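Local atomic coordinates of alanine racemase (PDB entry 3HUR), a protein that belongs to the alanine racemase family, with a TIM-barrel N-terminal domain followed by a C-terminal domain built mostly of beta strands. Residues A72-R76 and D100-V104; L95-I99 and F119-L123; I257-V263 and G281-P287; M298-I304 and R334-K340. All coordinates share one frame; numbering follows the deposited sequence.

Contact 1: A72-R76 and D100-V104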
loop_
_atom_site.group_PDB
_atom_site.type_symbol
_atom_site.label_atom_id
_atom_site.label_comp_id
_atom_site.label_asym_id
_atom_site.label_seq_id
_atom_site.Cartn_x
_atom_site.Cartn_y
_atom_site.Cartn_z
ATOM N N ALA A 72 -27.893 -13.575 13.284
ATOM C CA ALA A 72 -29.050 -13.750 14.221
ATOM C C ALA A 72 -28.944 -15.117 14.871
ATOM O O ALA A 72 -28.913 -15.215 16.059
ATOM C CB ALA A 72 -30.351 -13.598 13.509
ATOM N N LEU A 73 -28.789 -16.141 14.046
ATOM C CA LEU A 73 -28.647 -17.530 14.501
ATOM C C LEU A 73 -27.487 -17.725 15.483
ATOM O O LEU A 73 -27.675 -18.345 16.508
ATOM C CB LEU A 73 -28.547 -18.482 13.294
ATOM C CG LEU A 73 -29.803 -18.442 12.377
ATOM C CD1 LEU A 73 -29.851 -19.546 11.333
ATOM C CD2 LEU A 73 -31.074 -18.485 13.156
ATOM N N GLU A 74 -26.333 -17.122 15.213
ATOM C CA GLU A 74 -25.213 -17.176 16.127
ATOM C C GLU A 74 -25.483 -16.504 17.435
ATOM O O GLU A 74 -25.051 -16.953 18.472
ATOM C CB GLU A 74 -23.987 -16.452 15.536
ATOM C CG GLU A 74 -23.156 -17.164 14.455
ATOM C CD GLU A 74 -22.021 -16.236 13.914
ATOM O OE1 GLU A 74 -20.920 -16.078 14.552
ATOM O OE2 GLU A 74 -22.274 -15.631 12.867
ATOM N N LEU A 75 -26.070 -15.331 17.390
ATOM C CA LEU A 75 -26.463 -14.653 18.603
ATOM C C LEU A 75 -27.396 -15.586 19.425
ATOM O O LEU A 75 -27.269 -15.695 20.646
ATOM C CB LEU A 75 -27.133 -13.316 18.250
ATOM C CG LEU A 75 -26.250 -12.117 17.802
ATOM C CD1 LEU A 75 -27.091 -10.983 17.174
ATOM C CD2 LEU A 75 -25.496 -11.552 19.016
ATOM N N ARG A 76 -28.299 -16.295 18.750
ATOM C CA ARG A 76 -29.248 -17.176 19.460
ATOM C C ARG A 76 -28.509 -18.301 20.147
ATOM O O ARG A 76 -28.724 -18.552 21.320
ATOM C CB ARG A 76 -30.324 -17.748 18.521
ATOM C CG ARG A 76 -31.349 -16.745 18.095
ATOM C CD ARG A 76 -32.213 -16.320 19.283
ATOM N NE ARG A 76 -33.239 -15.341 18.891
ATOM C CZ ARG A 76 -33.532 -14.270 19.597
ATOM N NH1 ARG A 76 -32.891 -14.018 20.716
ATOM N NH2 ARG A 76 -34.435 -13.415 19.180
ATOM N N ASP A 100 -39.275 -19.511 14.507
ATOM C CA ASP A 100 -38.797 -20.355 15.605
ATOM C C ASP A 100 -37.759 -19.683 16.472
ATOM O O ASP A 100 -37.639 -20.016 17.657
ATOM C CB ASP A 100 -38.205 -21.670 15.090
ATOM C CG ASP A 100 -39.266 -22.613 14.460
ATOM O OD1 ASP A 100 -40.520 -22.418 14.684
ATOM O OD2 ASP A 100 -38.799 -23.549 13.732
ATOM N N HIS A 101 -37.007 -18.751 15.883
ATOM C CA HIS A 101 -35.920 -18.076 16.595
ATOM C C HIS A 101 -36.242 -16.626 16.985
ATOM O O HIS A 101 -35.334 -15.881 17.412
ATOM C CB HIS A 101 -34.647 -18.118 15.733
ATOM C CG HIS A 101 -34.144 -19.500 15.473
ATOM N ND1 HIS A 101 -33.516 -20.256 16.444
ATOM C CD2 HIS A 101 -34.138 -20.247 14.343
ATOM C CE1 HIS A 101 -33.161 -21.417 15.919
ATOM N NE2 HIS A 101 -33.528 -21.436 14.647
ATOM N N ASP A 102 -37.517 -16.237 16.818
ATOM C CA ASP A 102 -38.028 -14.923 17.225
ATOM C C ASP A 102 -37.232 -13.800 16.567
ATOM O O ASP A 102 -36.644 -12.933 17.255
ATOM C CB ASP A 102 -37.943 -14.764 18.737
ATOM C CG ASP A 102 -38.563 -13.455 19.214
ATOM O OD1 ASP A 102 -39.548 -13.024 18.543
ATOM O OD2 ASP A 102 -38.097 -12.856 20.247
ATOM N N ILE A 103 -37.172 -13.852 15.242
ATOM C CA ILE A 103 -36.457 -12.873 14.476
ATOM C C ILE A 103 -37.431 -12.000 13.729
ATOM O O ILE A 103 -38.288 -12.509 12.994
ATOM C CB ILE A 103 -35.519 -13.546 13.435
ATOM C CG1 ILE A 103 -34.455 -14.385 14.156
ATOM C CG2 ILE A 103 -34.897 -12.499 12.507
ATOM C CD1 ILE A 103 -33.479 -15.044 13.217
ATOM N N VAL A 104 -37.290 -10.689 13.911
ATOM C CA VAL A 104 -38.087 -9.736 13.189
ATOM C C VAL A 104 -37.541 -9.589 11.795
ATOM O O VAL A 104 -36.351 -9.517 11.623
ATOM C CB VAL A 104 -38.026 -8.350 13.853
ATOM C CG1 VAL A 104 -38.786 -7.311 13.007
ATOM C CG2 VAL A 104 -38.543 -8.408 15.270
#
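Arg-76 reaches His-101 and Asp-102 because its side chain bends at chi2 (-68°) and then runs straight (chi3 -180°). This brings one edge of the guanidinium against two successive carbonyls. Arg-76 NE donates to His-101 O at 2.6 Å, with that oxygen tilted from the guanidinium plane. Arg-76 NH2 donates to Asp-102 O at 3.0 Å. Here the oxygen lies in the guanidinium plane, but the nitrogen stands above the carbonyl plane. Arg-76 NH2 also makes a weak bond to His-101 O, so that oxygen has two donors. Asp-102 OD2 and Arg-76 NH2 make only a long salt bridge, since no N-H points at the oxygen. Leu-73 CD2 sits over one face of the His-101 ring, 4.0 Å from its centroid, a CH-pi contact. Ala-72 CB packs on Ile-103 CD1 at 3.5 Å, where helix 69-77 meets the start of strand 103-107 of the barrel. Asp-102, with positive phi, is the C-prime residue of a Schellman motif that ends helix 95-100. Arg-76 NH1 bonds to Leu-80 O and Leu-82 O. One guanidinium thus serves carbonyls on two chain segments, and its charge would probably suit the partial negative end of this helix.

Contact 2: L95-I99 and F119-L123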
loop_
_atom_site.group_PDB
_atom_site.type_symbol
_atom_site.label_atom_id
_atom_site.label_comp_id
_atom_site.label_asym_id
_atom_site.label_seq_id
_atom_site.Cartn_x
_atom_site.Cartn_y
_atom_site.Cartn_z
ATOM N N LEU A 95 -39.055 -18.565 6.460
ATOM C CA LEU A 95 -40.170 -18.246 7.371
ATOM C C LEU A 95 -40.107 -19.005 8.680
ATOM O O LEU A 95 -40.280 -18.413 9.746
ATOM C CB LEU A 95 -41.544 -18.415 6.686
ATOM C CG LEU A 95 -42.250 -17.117 6.239
ATOM C CD1 LEU A 95 -41.253 -16.071 5.731
ATOM C CD2 LEU A 95 -43.354 -17.354 5.203
ATOM N N LYS A 96 -39.806 -20.296 8.583
ATOM C CA LYS A 96 -39.721 -21.166 9.744
ATOM C C LYS A 96 -38.588 -20.731 10.634
ATOM O O LYS A 96 -38.712 -20.714 11.860
ATOM C CB LYS A 96 -39.516 -22.631 9.314
ATOM N N LEU A 97 -37.468 -20.364 10.043
ATOM C CA LEU A 97 -36.332 -19.969 10.872
ATOM C C LEU A 97 -36.670 -18.714 11.630
ATOM O O LEU A 97 -36.487 -18.647 12.841
ATOM C CB LEU A 97 -35.068 -19.752 10.034
ATOM C CG LEU A 97 -34.313 -21.030 9.699
ATOM C CD1 LEU A 97 -33.118 -20.690 8.819
ATOM C CD2 LEU A 97 -33.896 -21.794 10.981
ATOM N N PHE A 98 -37.175 -17.717 10.911
ATOM C CA PHE A 98 -37.571 -16.448 11.547
ATOM C C PHE A 98 -38.505 -16.663 12.714
ATOM O O PHE A 98 -38.283 -16.102 13.779
ATOM C CB PHE A 98 -38.260 -15.491 10.571
ATOM C CG PHE A 98 -37.456 -15.163 9.332
ATOM C CD1 PHE A 98 -36.138 -14.749 9.423
ATOM C CD2 PHE A 98 -38.048 -15.210 8.076
ATOM C CE1 PHE A 98 -35.429 -14.427 8.299
ATOM C CE2 PHE A 98 -37.325 -14.879 6.924
ATOM C CZ PHE A 98 -36.025 -14.506 7.041
ATOM N N ILE A 99 -39.551 -17.475 12.534
ATOM C CA ILE A 99 -40.546 -17.655 13.595
ATOM C C ILE A 99 -39.951 -18.405 14.775
ATOM O O ILE A 99 -40.081 -17.986 15.907
ATOM C CB ILE A 99 -41.827 -18.381 13.080
ATOM C CG1 ILE A 99 -42.535 -17.538 12.020
ATOM C CG2 ILE A 99 -42.799 -18.651 14.220
ATOM C CD1 ILE A 99 -43.325 -18.384 11.019
ATOM N N PHE A 119 -48.394 -20.172 7.181
ATOM C CA PHE A 119 -47.394 -20.617 8.169
ATOM C C PHE A 119 -47.961 -20.700 9.578
ATOM O O PHE A 119 -48.969 -20.065 9.880
ATOM C CB PHE A 119 -46.178 -19.678 8.184
ATOM C CG PHE A 119 -46.512 -18.236 8.473
ATOM C CD1 PHE A 119 -46.577 -17.765 9.766
ATOM C CD2 PHE A 119 -46.732 -17.341 7.449
ATOM C CE1 PHE A 119 -46.881 -16.435 10.028
ATOM C CE2 PHE A 119 -47.040 -15.999 7.712
ATOM C CZ PHE A 119 -47.094 -15.554 8.996
ATOM N N GLU A 120 -47.274 -21.439 10.446
ATOM C CA GLU A 120 -47.619 -21.508 11.878
ATOM C C GLU A 120 -46.860 -20.486 12.751
ATOM O O GLU A 120 -45.733 -20.117 12.451
ATOM C CB GLU A 120 -47.358 -22.927 12.412
ATOM C CG GLU A 120 -47.829 -24.015 11.450
ATOM C CD GLU A 120 -48.222 -25.317 12.126
ATOM O OE1 GLU A 120 -47.341 -25.936 12.737
ATOM O OE2 GLU A 120 -49.411 -25.719 12.034
ATOM N N GLY A 121 -47.489 -20.056 13.834
ATOM C CA GLY A 121 -46.850 -19.213 14.833
ATOM C C GLY A 121 -46.958 -17.744 14.507
ATOM O O GLY A 121 -47.668 -17.346 13.580
ATOM N N THR A 122 -46.248 -16.920 15.264
ATOM C CA THR A 122 -46.295 -15.487 15.044
ATOM C C THR A 122 -44.992 -15.026 14.323
ATOM O O THR A 122 -43.885 -15.297 14.787
ATOM C CB THR A 122 -46.598 -14.697 16.355
ATOM O OG1 THR A 122 -45.540 -13.783 16.639
ATOM C CG2 THR A 122 -46.830 -15.628 17.576
ATOM N N LEU A 123 -45.170 -14.401 13.155
ATOM C CA LEU A 123 -44.112 -13.755 12.384
ATOM C C LEU A 123 -44.109 -12.282 12.716
ATOM O O LEU A 123 -45.120 -11.595 12.503
ATOM C CB LEU A 123 -44.353 -13.915 10.879
ATOM C CG LEU A 123 -43.292 -13.306 9.946
ATOM C CD1 LEU A 123 -41.925 -14.007 10.112
ATOM C CD2 LEU A 123 -43.730 -13.346 8.486
#
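Ile-99 lies against the loop 119-123 and touches every residue of it. Ile-99 CB is 4.1 Å from Thr-122 O. From there the two branches part. Ile-99 CG2 lies 3.6 Å from Thr-122 O and close also to Gly-121 CA, where the backbone has positive phi. Ile-99 CG1, anti to the carbonyl carbon (chi1 -63°), leads inward and touches Leu-123 CD1 at 4.1 Å. At the tip, Ile-99 CD1 comes within 3.3 Å of Glu-120 O and 3.5 Å of Phe-119 CD1. It approaches the Phe-119 ring obliquely. Leu-95, one helical turn earlier, reaches the same ring with Leu-95 CD2, 4.1 Å from Phe-119 CD2. Its side chain crosses that of Phe-119 at about a right angle. Further in, Leu-123 CD1 also touches Phe-98 CB at 4.0 Å. Gln-156 NE2 hydrogen-bonds to Phe-119 O and Gly-121 O. The packing is apolar side chain on side chain and on backbone. It sets helix 95-100 against the loop that leads into strand 123-128, as expected where helices surround the parallel strands of a TIM barrel.

Contact 3: I257-V263 and G281-P287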
loop_
_atom_site.group_PDB
_atom_site.type_symbol
_atom_site.label_atom_id
_atom_site.label_comp_id
_atom_site.label_asym_id
_atom_site.label_seq_id
_atom_site.Cartn_x
_atom_site.Cartn_y
_atom_site.Cartn_z
ATOM N N ILE A 257 5.225 -3.455 27.157
ATOM C CA ILE A 257 6.667 -3.299 27.133
ATOM C C ILE A 257 7.278 -4.698 27.000
ATOM O O ILE A 257 7.026 -5.536 27.851
ATOM C CB ILE A 257 7.175 -2.675 28.459
ATOM C CG1 ILE A 257 6.682 -1.250 28.629
ATOM C CG2 ILE A 257 8.710 -2.694 28.537
ATOM C CD1 ILE A 257 7.222 -0.539 29.873
ATOM N N ALA A 258 8.078 -4.907 25.946
ATOM C CA ALA A 258 8.805 -6.157 25.680
ATOM C C ALA A 258 10.264 -6.135 26.160
ATOM O O ALA A 258 10.868 -7.183 26.356
ATOM C CB ALA A 258 8.759 -6.514 24.160
ATOM N N ASP A 259 10.821 -4.936 26.337
ATOM C CA ASP A 259 12.202 -4.788 26.757
ATOM C C ASP A 259 12.408 -3.411 27.408
ATOM O O ASP A 259 11.916 -2.398 26.907
ATOM C CB ASP A 259 13.111 -4.956 25.537
ATOM C CG ASP A 259 14.601 -5.153 25.899
ATOM O OD1 ASP A 259 14.879 -5.729 26.973
ATOM O OD2 ASP A 259 15.483 -4.750 25.073
ATOM N N VAL A 260 13.121 -3.392 28.533
ATOM C CA VAL A 260 13.577 -2.145 29.186
ATOM C C VAL A 260 15.111 -2.126 29.323
ATOM O O VAL A 260 15.709 -3.088 29.809
ATOM C CB VAL A 260 13.000 -1.973 30.587
ATOM C CG1 VAL A 260 13.218 -0.542 31.058
ATOM C CG2 VAL A 260 11.522 -2.315 30.600
ATOM N N ARG A 261 15.715 -1.029 28.865
ATOM C CA ARG A 261 17.155 -0.815 28.886
ATOM C C ARG A 261 17.468 0.520 29.591
ATOM O O ARG A 261 16.857 1.549 29.282
ATOM C CB ARG A 261 17.677 -0.727 27.454
ATOM C CG ARG A 261 17.735 -2.060 26.642
ATOM C CD ARG A 261 18.213 -1.783 25.209
ATOM N NE ARG A 261 17.256 -0.926 24.518
ATOM C CZ ARG A 261 17.500 -0.138 23.463
ATOM N NH1 ARG A 261 18.709 -0.034 22.910
ATOM N NH2 ARG A 261 16.495 0.587 22.958
ATOM N N PHE A 262 18.420 0.499 30.528
ATOM C CA PHE A 262 19.047 1.735 31.032
ATOM C C PHE A 262 19.986 2.209 29.936
ATOM O O PHE A 262 20.931 1.521 29.607
ATOM C CB PHE A 262 19.827 1.445 32.330
ATOM C CG PHE A 262 20.194 2.675 33.145
ATOM C CD1 PHE A 262 19.760 2.797 34.466
ATOM C CD2 PHE A 262 21.003 3.686 32.610
ATOM C CE1 PHE A 262 20.104 3.914 35.244
ATOM C CE2 PHE A 262 21.349 4.813 33.373
ATOM C CZ PHE A 262 20.899 4.927 34.696
ATOM N N VAL A 263 19.692 3.359 29.356
ATOM C CA VAL A 263 20.520 3.972 28.342
ATOM C C VAL A 263 21.043 5.291 28.901
ATOM O O VAL A 263 20.267 6.077 29.466
ATOM C CB VAL A 263 19.699 4.297 27.107
ATOM C CG1 VAL A 263 20.541 5.116 26.108
ATOM C CG2 VAL A 263 19.145 3.022 26.491
ATOM N N GLY A 281 18.515 7.453 32.136
ATOM C CA GLY A 281 17.130 6.983 32.342
ATOM C C GLY A 281 16.689 5.816 31.454
ATOM O O GLY A 281 17.335 5.470 30.467
ATOM N N TYR A 282 15.552 5.232 31.791
ATOM C CA TYR A 282 15.102 4.015 31.144
ATOM C C TYR A 282 14.348 4.220 29.824
ATOM O O TYR A 282 13.609 5.208 29.645
ATOM C CB TYR A 282 14.227 3.245 32.110
ATOM C CG TYR A 282 14.993 2.690 33.269
ATOM C CD1 TYR A 282 15.447 1.373 33.250
ATOM C CD2 TYR A 282 15.263 3.478 34.406
ATOM C CE1 TYR A 282 16.148 0.839 34.311
ATOM C CE2 TYR A 282 15.983 2.946 35.491
ATOM C CZ TYR A 282 16.417 1.626 35.428
ATOM O OH TYR A 282 17.126 1.064 36.462
ATOM N N VAL A 283 14.550 3.259 28.913
ATOM C CA VAL A 283 13.859 3.204 27.624
ATOM C C VAL A 283 13.216 1.848 27.339
ATOM O O VAL A 283 13.874 0.802 27.407
ATOM C CB VAL A 283 14.787 3.444 26.497
ATOM C CG1 VAL A 283 14.049 3.168 25.168
ATOM C CG2 VAL A 283 15.298 4.862 26.577
ATOM N N ALA A 284 11.923 1.897 27.012
ATOM C CA ALA A 284 11.134 0.702 26.703
ATOM C C ALA A 284 11.024 0.510 25.181
ATOM O O ALA A 284 10.880 1.483 24.411
ATOM C CB ALA A 284 9.772 0.798 27.351
ATOM N N THR A 285 11.153 -0.741 24.776
ATOM C CA THR A 285 10.878 -1.210 23.407
ATOM C C THR A 285 9.486 -1.887 23.342
ATOM O O THR A 285 9.204 -2.828 24.106
ATOM C CB THR A 285 11.866 -2.296 23.019
ATOM O OG1 THR A 285 13.168 -1.779 23.172
ATOM C CG2 THR A 285 11.661 -2.800 21.571
ATOM N N LEU A 286 8.646 -1.422 22.428
ATOM C CA LEU A 286 7.280 -1.911 22.320
ATOM C C LEU A 286 7.215 -2.729 21.041
ATOM O O LEU A 286 7.820 -2.360 20.043
ATOM C CB LEU A 286 6.282 -0.732 22.278
ATOM C CG LEU A 286 6.437 0.346 23.356
ATOM C CD1 LEU A 286 5.374 1.405 23.196
ATOM C CD2 LEU A 286 6.402 -0.195 24.782
ATOM N N PRO A 287 6.492 -3.840 21.057
ATOM C CA PRO A 287 6.587 -4.715 19.921
ATOM C C PRO A 287 5.585 -4.360 18.825
ATOM O O PRO A 287 4.819 -5.208 18.378
ATOM C CB PRO A 287 6.323 -6.073 20.537
ATOM C CG PRO A 287 5.283 -5.772 21.594
ATOM C CD PRO A 287 5.733 -4.459 22.154
HETATM O O HOH W 1 14.461 -0.685 25.304
#
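Asp-259 to Phe-262 pair antiparallel with Tyr-282 to Thr-285, and a classic beta bulge places both Ala-258 and Asp-259 opposite Thr-285. The two strands are neighbours in the mixed sheet of the C-terminal domain. Arg-261 and Val-283 form a hydrogen-bonded pair, with Arg-261 N to Val-283 O at 3.0 Å and the return bond about as short. Thr-285 N to Asp-259 O is 2.8 Å. At the bulge, Ala-258 N bonds to Thr-285 O at 3.0 Å, while Asp-259 N reaches that oxygen only weakly.

Val-260, Phe-262, Tyr-282 and Ala-284 share one face. The edge of the Phe-262 ring meets the face of Tyr-282 in a T-shaped stack, with centroids 5.1 Å apart and planes at 65°. Phe-262 CG is anti to the backbone N (chi1 -164°), which carries CD1 over the Tyr-282 ring. Val-260 CG1 touches Tyr-282 CD1 at 3.7 Å. At the far end, Ile-257 CD1 packs on Ala-284 CB, and Ile-257 CG1 on Leu-286 CD2.

The face of Asp-259, Arg-261, Val-283 and Thr-285 is mixed, with a polar cluster around water 1. This water lies in the guanidinium plane of Arg-261 and accepts from Arg-261 NE at 2.9 Å. It donates to Val-283 O at 2.6 Å and bonds with Thr-285 OG1. Tyr-271 of the third subunit bonds to Thr-285 OG1 and makes a cation-pi contact with Arg-261. The water therefore joins the two strands through side chains and a carbonyl, and this cluster lies at a subunit interface, while the opposite face relies on apolar and aromatic packing.

Contact 4: M298-I304 and R334-K340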
loop_
_atom_site.group_PDB
_atom_site.type_symbol
_atom_site.label_atom_id
_atom_site.label_comp_id
_atom_site.label_asym_id
_atom_site.label_seq_id
_atom_site.Cartn_x
_atom_site.Cartn_y
_atom_site.Cartn_z
ATOM N N MET A 298 -2.242 6.317 14.112
ATOM C CA MET A 298 -1.840 6.738 15.441
ATOM C C MET A 298 -0.756 7.825 15.394
ATOM O O MET A 298 0.103 7.835 14.517
ATOM C CB MET A 298 -1.326 5.553 16.250
ATOM C CG MET A 298 -2.244 4.358 16.321
ATOM S SD MET A 298 -3.774 4.593 17.159
ATOM C CE MET A 298 -4.487 3.127 16.448
ATOM N N GLN A 299 -0.794 8.736 16.350
ATOM C CA GLN A 299 0.228 9.732 16.440
ATOM C C GLN A 299 1.484 9.022 16.911
ATOM O O GLN A 299 1.431 8.103 17.738
ATOM C CB GLN A 299 -0.196 10.865 17.393
ATOM C CG GLN A 299 -0.233 10.501 18.885
ATOM C CD GLN A 299 -0.155 11.721 19.798
ATOM O OE1 GLN A 299 -1.123 12.512 19.910
ATOM N NE2 GLN A 299 0.999 11.890 20.457
ATOM N N LYS A 300 2.623 9.445 16.403
ATOM C CA LYS A 300 3.845 8.752 16.706
ATOM C C LYS A 300 4.826 9.580 17.556
ATOM O O LYS A 300 6.041 9.373 17.498
ATOM C CB LYS A 300 4.445 8.243 15.395
ATOM C CG LYS A 300 3.728 6.967 14.951
ATOM C CD LYS A 300 3.959 6.622 13.492
ATOM C CE LYS A 300 3.145 7.499 12.538
ATOM N NZ LYS A 300 1.914 6.841 12.089
ATOM N N SER A 301 4.291 10.458 18.399
ATOM C CA SER A 301 5.101 11.182 19.391
ATOM C C SER A 301 4.868 10.768 20.840
ATOM O O SER A 301 5.689 11.079 21.715
ATOM C CB SER A 301 4.861 12.687 19.269
ATOM O OG SER A 301 3.490 12.983 19.095
ATOM N N SER A 302 3.782 10.053 21.119
ATOM C CA SER A 302 3.461 9.700 22.498
ATOM C C SER A 302 2.630 8.452 22.661
ATOM O O SER A 302 1.856 8.102 21.788
ATOM C CB SER A 302 2.680 10.842 23.124
ATOM O OG SER A 302 3.579 11.716 23.729
ATOM N N VAL A 303 2.759 7.808 23.811
ATOM C CA VAL A 303 1.864 6.708 24.153
ATOM C C VAL A 303 1.451 6.917 25.593
ATOM O O VAL A 303 2.056 7.741 26.289
ATOM C CB VAL A 303 2.562 5.348 23.968
ATOM C CG1 VAL A 303 2.958 5.141 22.519
ATOM C CG2 VAL A 303 3.791 5.259 24.847
ATOM N N ILE A 304 0.435 6.187 26.041
ATOM C CA ILE A 304 0.023 6.235 27.426
ATOM C C ILE A 304 0.445 4.992 28.175
ATOM O O ILE A 304 0.104 3.870 27.808
ATOM C CB ILE A 304 -1.509 6.374 27.558
ATOM C CG1 ILE A 304 -1.980 7.717 27.006
ATOM C CG2 ILE A 304 -1.957 6.197 29.007
ATOM C CD1 ILE A 304 -3.417 7.662 26.430
ATOM N N ARG A 334 1.240 -2.511 30.411
ATOM C CA ARG A 334 0.363 -2.149 29.318
ATOM C C ARG A 334 0.697 -0.817 28.734
ATOM O O ARG A 334 1.053 0.078 29.463
ATOM C CB ARG A 334 -1.081 -2.081 29.792
ATOM C CG ARG A 334 -2.075 -1.830 28.648
ATOM C CD ARG A 334 -3.491 -2.071 29.100
ATOM N NE ARG A 334 -4.059 -0.826 29.589
ATOM C CZ ARG A 334 -5.288 -0.678 30.059
ATOM N NH1 ARG A 334 -6.123 -1.713 30.164
ATOM N NH2 ARG A 334 -5.675 0.533 30.445
ATOM N N VAL A 335 0.557 -0.703 27.415
ATOM C CA VAL A 335 0.728 0.562 26.713
ATOM C C VAL A 335 -0.499 0.827 25.851
ATOM O O VAL A 335 -1.077 -0.095 25.282
ATOM C CB VAL A 335 1.939 0.508 25.825
ATOM C CG1 VAL A 335 2.053 1.754 25.041
ATOM C CG2 VAL A 335 3.208 0.257 26.673
ATOM N N THR A 336 -0.934 2.081 25.801
ATOM C CA THR A 336 -2.104 2.456 25.010
ATOM C C THR A 336 -1.689 3.472 23.949
ATOM O O THR A 336 -0.992 4.434 24.225
ATOM C CB THR A 336 -3.242 3.030 25.865
ATOM O OG1 THR A 336 -3.619 2.069 26.847
ATOM C CG2 THR A 336 -4.457 3.327 25.010
ATOM N N LEU A 337 -2.112 3.222 22.723
ATOM C CA LEU A 337 -1.787 4.084 21.626
ATOM C C LEU A 337 -2.770 5.232 21.589
ATOM O O LEU A 337 -3.882 5.101 22.074
ATOM C CB LEU A 337 -1.785 3.276 20.329
ATOM C CG LEU A 337 -0.364 2.721 20.193
ATOM C CD1 LEU A 337 -0.328 1.247 20.286
ATOM C CD2 LEU A 337 0.303 3.282 18.924
ATOM N N ILE A 338 -2.318 6.365 21.041
ATOM C CA ILE A 338 -3.124 7.560 20.901
ATOM C C ILE A 338 -3.352 7.841 19.436
ATOM O O ILE A 338 -2.408 7.883 18.651
ATOM C CB ILE A 338 -2.431 8.815 21.478
ATOM C CG1 ILE A 338 -1.991 8.586 22.941
ATOM C CG2 ILE A 338 -3.369 10.055 21.318
ATOM C CD1 ILE A 338 -1.093 9.735 23.478
ATOM N N GLY A 339 -4.611 8.045 19.076
ATOM C CA GLY A 339 -4.998 8.298 17.687
ATOM C C GLY A 339 -4.822 9.754 17.270
ATOM O O GLY A 339 -5.105 10.683 18.043
ATOM N N LYS A 340 -4.356 9.944 16.036
ATOM C CA LYS A 340 -4.353 11.243 15.374
ATOM C C LYS A 340 -5.692 11.968 15.555
ATOM O O LYS A 340 -5.715 13.184 15.756
ATOM C CB LYS A 340 -4.062 11.056 13.881
ATOM C CG LYS A 340 -2.610 10.648 13.548
ATOM C CD LYS A 340 -2.388 10.604 12.038
ATOM C CE LYS A 340 -0.902 10.375 11.685
ATOM N NZ LYS A 340 -0.726 9.780 10.307
HETATM O O HOH W 2 0.254 6.765 20.065
#
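Water 2 is held by Ile-338 N, Gln-299 O and Ser-302 O. It accepts from Ile-338 N at 2.8 Å and lies 2.7 Å from Ser-302 O, a possible acceptor like Gln-299 O. It fills in where the chain turns a corner at Lys-300 and Ser-301. Direct bonds lie before and after that corner. Gln-299 N donates to Ile-338 O at 2.9 Å. Ile-304 and Thr-336 form a hydrogen-bonded antiparallel pair.

Ile-338 is the hub of the side-chain packing. Ile-338 CD1 touches Ser-302 CB, and Ile-338 CG1 meets Ile-304 CD1 at 3.9 Å, the two side chains crossing at about a right angle. Ile-338 CG2 lies 3.6 Å from Gln-299 OE1. The Gln-299 chain starts between the backbone N and the carbonyl carbon (chi1 71°), which lays Gln-299 CG beside Ile-338 CB. Met-298 CG packs on Leu-337 CD2 at 3.8 Å.

Lys-300 NZ and Lys-340 NZ stand 4.3 Å apart. Lys-300 NZ bonds to Met-298 O, and Lys-340 NZ to Arg-296 O. These carbonyls probably ease the repulsion, while the water links Ile-338 N to carbonyls on both sides of the corner.

Overall arrangement
From the N terminus, contact 1 comes first and closes a loop from helix 69-77 to the start of strand 103-107. Contact 2 opens on helix 95-100 before that loop is closed and ends on the loop 119-122 and the first residue of strand 123-128, so the two cross. Ile-103 N probably hydrogen-bonds to Phe-98 O between them, and both belong to the TIM-barrel domain. Contacts 3 and 4 follow in series in the C-terminal domain. Contact 3 joins strands 251-263 and 281-286. Contact 4 joins 298-304 to strand 334-339, which neighbours 251-263 in the same sheet. Leu-286 packs on Val-335 between them. The centres of contacts 2 and 3 lie about 60 Å apart.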